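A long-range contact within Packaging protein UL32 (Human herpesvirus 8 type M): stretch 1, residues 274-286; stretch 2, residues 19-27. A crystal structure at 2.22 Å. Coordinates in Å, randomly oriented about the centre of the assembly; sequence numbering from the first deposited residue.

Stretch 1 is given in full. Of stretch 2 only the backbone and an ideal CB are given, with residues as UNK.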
# COMPACT_ATOMS: atom_id res chain seq x y z
N SER D 274 18.20 -15.26 -40.42
CA SER D 274 18.34 -16.19 -39.30
C SER D 274 17.04 -16.37 -38.51
O SER D 274 16.98 -17.25 -37.64
CB SER D 274 19.44 -15.73 -38.35
OG SER D 274 19.03 -14.55 -37.70
N GLN D 275 16.02 -15.58 -38.81
CA GLN D 275 14.77 -15.55 -38.06
C GLN D 275 13.57 -15.97 -38.91
O GLN D 275 12.45 -15.95 -38.40
CB GLN D 275 14.50 -14.14 -37.52
CG GLN D 275 15.30 -13.74 -36.30
CD GLN D 275 14.92 -12.36 -35.82
OE1 GLN D 275 13.95 -12.18 -35.10
NE2 GLN D 275 15.70 -11.37 -36.21
N GLY D 276 13.78 -16.33 -40.17
CA GLY D 276 12.72 -16.89 -40.98
C GLY D 276 11.57 -15.94 -41.21
O GLY D 276 11.62 -14.76 -40.83
N PRO D 277 10.51 -16.41 -41.87
CA PRO D 277 9.34 -15.57 -42.13
C PRO D 277 8.53 -15.40 -40.85
O PRO D 277 7.32 -15.64 -40.82
CB PRO D 277 8.59 -16.34 -43.21
CG PRO D 277 8.94 -17.77 -42.94
CD PRO D 277 10.29 -17.81 -42.27
N CYS D 278 9.21 -15.01 -39.77
CA CYS D 278 8.63 -15.00 -38.44
C CYS D 278 7.54 -13.95 -38.28
O CYS D 278 6.80 -14.01 -37.29
CB CYS D 278 9.72 -14.78 -37.38
SG CYS D 278 10.66 -13.24 -37.57
N LEU D 279 7.41 -13.01 -39.22
CA LEU D 279 6.33 -12.05 -39.17
C LEU D 279 5.00 -12.66 -39.58
O LEU D 279 4.02 -11.92 -39.73
CB LEU D 279 6.65 -10.83 -40.03
CG LEU D 279 7.86 -10.03 -39.56
CD1 LEU D 279 8.18 -8.88 -40.51
CD2 LEU D 279 7.63 -9.50 -38.16
N MET D 280 4.97 -13.98 -39.81
CA MET D 280 3.74 -14.73 -39.99
C MET D 280 3.38 -15.60 -38.79
O MET D 280 2.36 -16.29 -38.83
CB MET D 280 3.84 -15.62 -41.23
CG MET D 280 3.71 -14.88 -42.53
SD MET D 280 4.21 -15.97 -43.85
CE MET D 280 2.78 -17.02 -44.03
N HIS D 281 4.17 -15.57 -37.75
CA HIS D 281 4.09 -16.31 -36.51
C HIS D 281 3.57 -15.39 -35.41
O HIS D 281 3.76 -14.17 -35.49
CB HIS D 281 5.48 -16.83 -36.12
CG HIS D 281 5.45 -17.89 -35.07
ND1 HIS D 281 5.31 -17.60 -33.73
CD2 HIS D 281 5.55 -19.24 -35.16
CE1 HIS D 281 5.30 -18.73 -33.04
NE2 HIS D 281 5.44 -19.74 -33.89
N PRO D 282 2.91 -15.91 -34.37
CA PRO D 282 2.36 -15.01 -33.33
C PRO D 282 3.39 -14.15 -32.59
O PRO D 282 3.03 -13.06 -32.12
CB PRO D 282 1.63 -15.97 -32.39
CG PRO D 282 1.92 -17.40 -32.92
CD PRO D 282 2.23 -17.21 -34.35
N THR D 283 4.63 -14.61 -32.41
CA THR D 283 5.58 -13.86 -31.61
C THR D 283 6.43 -12.86 -32.41
O THR D 283 7.22 -12.12 -31.82
CB THR D 283 6.49 -14.83 -30.87
OG1 THR D 283 7.37 -15.43 -31.82
CG2 THR D 283 5.68 -15.93 -30.21
N LEU D 284 6.29 -12.82 -33.74
CA LEU D 284 6.92 -11.78 -34.56
C LEU D 284 8.44 -11.74 -34.40
O LEU D 284 9.06 -10.67 -34.44
CB LEU D 284 6.32 -10.41 -34.24
CG LEU D 284 4.82 -10.39 -34.57
CD1 LEU D 284 4.19 -9.02 -34.33
CD2 LEU D 284 4.64 -10.84 -36.00
N GLY D 285 9.06 -12.90 -34.20
CA GLY D 285 10.51 -12.97 -34.09
C GLY D 285 10.92 -14.36 -33.66
O GLY D 285 10.10 -15.17 -33.23
N LEU D 286 12.19 -14.66 -33.83
CA LEU D 286 12.73 -15.90 -33.39
C LEU D 286 13.86 -15.65 -32.41
O LEU D 286 14.91 -15.28 -32.78
CB LEU D 286 13.24 -16.67 -34.58
CG LEU D 286 13.89 -17.98 -34.30
CD1 LEU D 286 12.96 -18.77 -33.48
CD2 LEU D 286 14.09 -18.73 -35.55
N UNK D 19 6.03 -14.02 -52.54
CA UNK D 19 6.00 -12.59 -52.28
C UNK D 19 5.58 -12.31 -50.85
O UNK D 19 6.00 -11.30 -50.27
CB UNK D 19 5.06 -11.89 -53.26
N UNK D 20 4.73 -13.17 -50.27
CA UNK D 20 4.37 -13.07 -48.86
C UNK D 20 5.54 -13.45 -47.95
O UNK D 20 5.80 -12.77 -46.95
CB UNK D 20 3.16 -13.96 -48.56
N UNK D 21 6.23 -14.56 -48.25
CA UNK D 21 7.37 -14.95 -47.41
C UNK D 21 8.48 -13.89 -47.43
O UNK D 21 9.07 -13.59 -46.40
CB UNK D 21 7.93 -16.30 -47.88
N UNK D 22 8.76 -13.32 -48.60
CA UNK D 22 9.81 -12.30 -48.67
C UNK D 22 9.44 -11.10 -47.82
O UNK D 22 10.29 -10.54 -47.11
CB UNK D 22 10.05 -11.87 -50.12
N UNK D 23 8.18 -10.66 -47.88
CA UNK D 23 7.69 -9.55 -47.06
C UNK D 23 7.52 -9.92 -45.58
O UNK D 23 7.07 -9.07 -44.80
CB UNK D 23 6.35 -9.05 -47.62
N UNK D 24 7.83 -11.16 -45.18
CA UNK D 24 7.63 -11.63 -43.82
C UNK D 24 8.94 -11.91 -43.08
O UNK D 24 8.92 -12.51 -42.00
CB UNK D 24 6.77 -12.90 -43.84
N UNK D 25 10.07 -11.48 -43.62
CA UNK D 25 11.34 -11.55 -42.94
C UNK D 25 11.61 -10.20 -42.29
O UNK D 25 11.09 -9.17 -42.71
CB UNK D 25 12.46 -11.94 -43.90
N UNK D 26 12.42 -10.21 -41.24
CA UNK D 26 12.77 -8.97 -40.55
C UNK D 26 13.94 -8.25 -41.25
O UNK D 26 14.70 -8.88 -41.98
CB UNK D 26 13.13 -9.27 -39.09
N UNK D 27 14.08 -6.93 -41.04
CA UNK D 27 15.22 -6.21 -41.63
C UNK D 27 16.57 -6.69 -41.09
O UNK D 27 16.70 -6.99 -39.89
CB UNK D 27 15.08 -4.71 -41.37

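Residues 19 to 22 form the end of a helix that began earlier in the chain. At position 19 the ideal CB has no atom of stretch 1 near it, so this contact sets no preference; the residue is Lys19, which does not touch stretch 1.

At position 20 CA-to-CB points sideways, and the ideal CB lies 5.2 Å from SD of Met280. A flexible apolar side chain could reach the methionine, whereas a short one would not. The residue is Leu20, whose CD2 packs 3.7 Å from CE of Met280.

Position 21 also points sideways, its ideal CB 4.7 Å from CB of Pro277 and 5.5 Å from SD of Met280. Leucine, isoleucine or methionine would suit this apolar surface. Leu21 places CD2 3.6 Å from CB of Pro277 and 4.1 Å from SD of Met280.

Position 22 points away; many residues would serve, and it is Ala22. At position 23, CB points sideways with nothing of stretch 1 within 5.5 Å, leaving the choice open again; the residue is Ala23.

At position 24 the backbone makes the main polar link. Its carbonyl O accepts a hydrogen bond from N of Leu279 (3.2 Å, 159°) and a CA-H...O contact from CA of Pro277 (3.1 Å), neither of which depends on the side chain. The ideal CB is 3.9 Å from both CG of Met280 and CB of Pro277, and 4.3 Å from CB of Leu279, so a small residue such as alanine, serine or cysteine is expected. Ser24, with chi1 in m, directs OG to O of Leu20 (2.7 Å), while OG sits 3.4 Å from CG of Met280.

Position 25 points away, yet its CA is 4.6 Å from that of Pro277, and a branched or long apolar chain could bend back. In Leu25, CD2 returns to 3.1 Å from O of Gly276 and 3.5 Å from N of Pro277.

Position 26 points toward stretch 1, its ideal CB 4.4 Å from NE2 of Gln275, 4.9 Å from SG of Cys278 and 5.2 Å from CD1 of Leu279. A medium or large apolar residue fits this mixed surface best, though a polar one could address the amide. Leu26 sets CD1 3.6 Å from SG of Cys278 and 3.1 Å from OE1 of Gln275; its CD2 meets CD2 of Leu279 at 3.8 Å.

Position 27 points away with no atom of stretch 1 within 5.5 Å of its ideal CB, so many residues would serve, proline among them since phi is -64°; it is Pro27.

Stretch 2 19-27: KLLAASLLP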
# COMPACT_ATOMS: atom_id res chain seq x y z
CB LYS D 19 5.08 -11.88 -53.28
CG LYS D 19 5.49 -12.11 -54.77
CD LYS D 19 6.96 -11.71 -55.02
CE LYS D 19 7.23 -10.21 -55.13
NZ LYS D 19 8.65 -9.91 -55.57
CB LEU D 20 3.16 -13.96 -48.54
CG LEU D 20 2.72 -14.04 -47.08
CD1 LEU D 20 2.32 -12.67 -46.60
CD2 LEU D 20 1.59 -15.01 -46.90
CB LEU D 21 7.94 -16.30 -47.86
CG LEU D 21 7.15 -17.58 -47.63
CD1 LEU D 21 7.84 -18.74 -48.34
CD2 LEU D 21 7.07 -17.85 -46.15
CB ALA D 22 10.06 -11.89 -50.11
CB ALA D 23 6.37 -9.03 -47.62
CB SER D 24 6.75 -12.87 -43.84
OG SER D 24 5.46 -12.53 -44.32
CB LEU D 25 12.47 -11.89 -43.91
CG LEU D 25 12.42 -13.23 -44.64
CD1 LEU D 25 13.35 -13.20 -45.87
CD2 LEU D 25 12.73 -14.39 -43.75
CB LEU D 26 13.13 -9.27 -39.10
CG LEU D 26 11.93 -9.58 -38.22
CD1 LEU D 26 12.42 -10.15 -36.93
CD2 LEU D 26 11.19 -8.28 -37.97
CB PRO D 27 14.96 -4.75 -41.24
CG PRO D 27 13.50 -4.67 -40.99
CD PRO D 27 13.09 -6.01 -40.46
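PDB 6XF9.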